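Local coordinates for protein transferrin (Manduca sexta, PDB 6WB6) that is a secreted iron-transport protein that binds one ferric ion per molecule together with a carbonate anion, at residues 230-235 with 259-264. Numbering follows the deposited sequence.
Sequences FGLPVG and APITGK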
loop_
_atom_site.group_PDB
_atom_site.type_symbol
_atom_site.label_atom_id
_atom_site.label_comp_id
_atom_site.label_asym_id
_atom_site.label_seq_id
_atom_site.Cartn_x
_atom_site.Cartn_y
_atom_site.Cartn_z
ATOM N N PHE A 230 5.381 -30.273 18.336
ATOM C CA PHE A 230 5.732 -31.567 18.888
ATOM C C PHE A 230 5.981 -31.512 20.384
ATOM O O PHE A 230 6.669 -32.382 20.922
ATOM C CB PHE A 230 6.955 -32.102 18.160
ATOM C CG PHE A 230 6.731 -32.294 16.680
ATOM C CD1 PHE A 230 5.850 -33.252 16.219
ATOM C CD2 PHE A 230 7.391 -31.508 15.756
ATOM C CE1 PHE A 230 5.658 -33.421 14.878
ATOM C CE2 PHE A 230 7.198 -31.678 14.427
ATOM C CZ PHE A 230 6.330 -32.631 13.979
ATOM N N GLY A 231 5.480 -30.480 21.052
ATOM C CA GLY A 231 5.633 -30.369 22.493
ATOM C C GLY A 231 7.055 -30.143 22.945
ATOM O O GLY A 231 7.359 -30.296 24.136
ATOM N N LEU A 232 7.933 -29.777 22.032
ATOM C CA LEU A 232 9.328 -29.680 22.412
ATOM C C LEU A 232 9.631 -28.321 23.026
ATOM O O LEU A 232 8.941 -27.337 22.744
ATOM C CB LEU A 232 10.217 -29.915 21.209
ATOM C CG LEU A 232 10.156 -31.356 20.712
ATOM C CD1 LEU A 232 10.859 -31.463 19.374
ATOM C CD2 LEU A 232 10.808 -32.276 21.706
ATOM N N PRO A 233 10.647 -28.247 23.883
ATOM C CA PRO A 233 11.029 -26.956 24.453
ATOM C C PRO A 233 11.735 -26.101 23.426
ATOM O O PRO A 233 12.393 -26.602 22.512
ATOM C CB PRO A 233 11.980 -27.341 25.584
ATOM C CG PRO A 233 12.628 -28.565 25.091
ATOM C CD PRO A 233 11.568 -29.313 24.323
ATOM N N VAL A 234 11.592 -24.791 23.587
ATOM C CA VAL A 234 12.302 -23.834 22.747
ATOM C C VAL A 234 12.563 -22.578 23.568
ATOM O O VAL A 234 11.649 -22.031 24.194
ATOM C CB VAL A 234 11.519 -23.537 21.442
ATOM C CG1 VAL A 234 10.054 -23.274 21.708
ATOM C CG2 VAL A 234 12.138 -22.369 20.686
ATOM N N GLY A 235 13.818 -22.138 23.588
ATOM C CA GLY A 235 14.158 -20.947 24.359
ATOM C C GLY A 235 13.784 -21.142 25.821
ATOM O O GLY A 235 14.075 -22.178 26.420
ATOM N N ALA A 259 17.285 -34.307 9.019
ATOM C CA ALA A 259 17.773 -34.110 10.372
ATOM C C ALA A 259 16.595 -34.221 11.327
ATOM O O ALA A 259 15.485 -33.797 10.984
ATOM C CB ALA A 259 18.433 -32.736 10.535
ATOM N N PRO A 260 16.785 -34.773 12.517
ATOM C CA PRO A 260 15.658 -34.868 13.444
ATOM C C PRO A 260 15.182 -33.500 13.898
ATOM O O PRO A 260 15.962 -32.557 14.052
ATOM C CB PRO A 260 16.222 -35.680 14.613
ATOM C CG PRO A 260 17.707 -35.564 14.480
ATOM C CD PRO A 260 17.972 -35.481 13.022
ATOM N N ILE A 261 13.870 -33.415 14.098
ATOM C CA ILE A 261 13.263 -32.268 14.756
ATOM C C ILE A 261 13.832 -32.090 16.159
ATOM O O ILE A 261 13.988 -30.960 16.639
ATOM C CB ILE A 261 11.731 -32.449 14.786
ATOM C CG1 ILE A 261 11.174 -32.670 13.373
ATOM C CG2 ILE A 261 11.076 -31.266 15.381
ATOM C CD1 ILE A 261 11.535 -31.599 12.370
ATOM N N THR A 262 14.155 -33.195 16.840
ATOM C CA THR A 262 14.650 -33.094 18.210
ATOM C C THR A 262 16.063 -32.539 18.280
ATOM O O THR A 262 16.548 -32.262 19.378
ATOM C CB THR A 262 14.609 -34.466 18.923
ATOM O OG1 THR A 262 14.972 -35.507 18.011
ATOM C CG2 THR A 262 13.222 -34.760 19.485
ATOM N N GLY A 263 16.739 -32.376 17.150
ATOM C CA GLY A 263 18.068 -31.813 17.127
ATOM C C GLY A 263 18.053 -30.356 16.686
ATOM O O GLY A 263 17.017 -29.738 16.472
ATOM N N LYS A 264 19.249 -29.806 16.564
ATOM C CA LYS A 264 19.386 -28.476 16.010
ATOM C C LYS A 264 18.900 -28.479 14.562
ATOM O O LYS A 264 19.312 -29.316 13.754
ATOM C CB LYS A 264 20.846 -28.029 16.113
ATOM C CG LYS A 264 21.147 -26.596 15.617
ATOM C CD LYS A 264 21.892 -26.593 14.272
ATOM C CE LYS A 264 23.111 -25.674 14.286
ATOM N NZ LYS A 264 22.705 -24.242 14.386
#
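The methyl CG2 of Ile-261 touches both Phe-230 and Leu-232, and most of this contact turns on that one branch. It lies 3.7 Å from CD2 of the Phe-230 ring, which it approaches obliquely, and 4.0 Å from CD1 of Leu-232; the isoleucine side chain crosses both partners at roughly a right angle. CG2 is placed there because it stands anti to the backbone N, while CG1 (chi1 -56°) turns beside that N. Beta-branched isoleucine thus reaches two partners with one methyl, and the phenylalanine ring and forked leucine offer it broad apolar surfaces. Farther out, CG2 of Thr-262 meets the fork of Leu-232, 4.1 Å from its CD1 and equally far from CD2. Threonine suits this exposed spot, since its methyl can join the apolar patch while the same residue carries a hydroxyl.

Backbone turns present these groups. Ile-261 and Thr-262 are the central residues of a type I beta turn from Pro-260 to Gly-263, closed by a backbone hydrogen bond of 3.2 Å from Gly-263 N to Pro-260 O. Opposite them, helix 223-229 ends in a Schellman motif whose Gly-231 has the positive phi that glycine, lacking a beta carbon, takes up readily; Phe-230 and Leu-232 flank it. Phe-249 meets the Phe-230 ring.

No hydrogen bond or salt bridge spans the two segments, so helix end and beta turn meet through apolar contact alone, with little directional constraint.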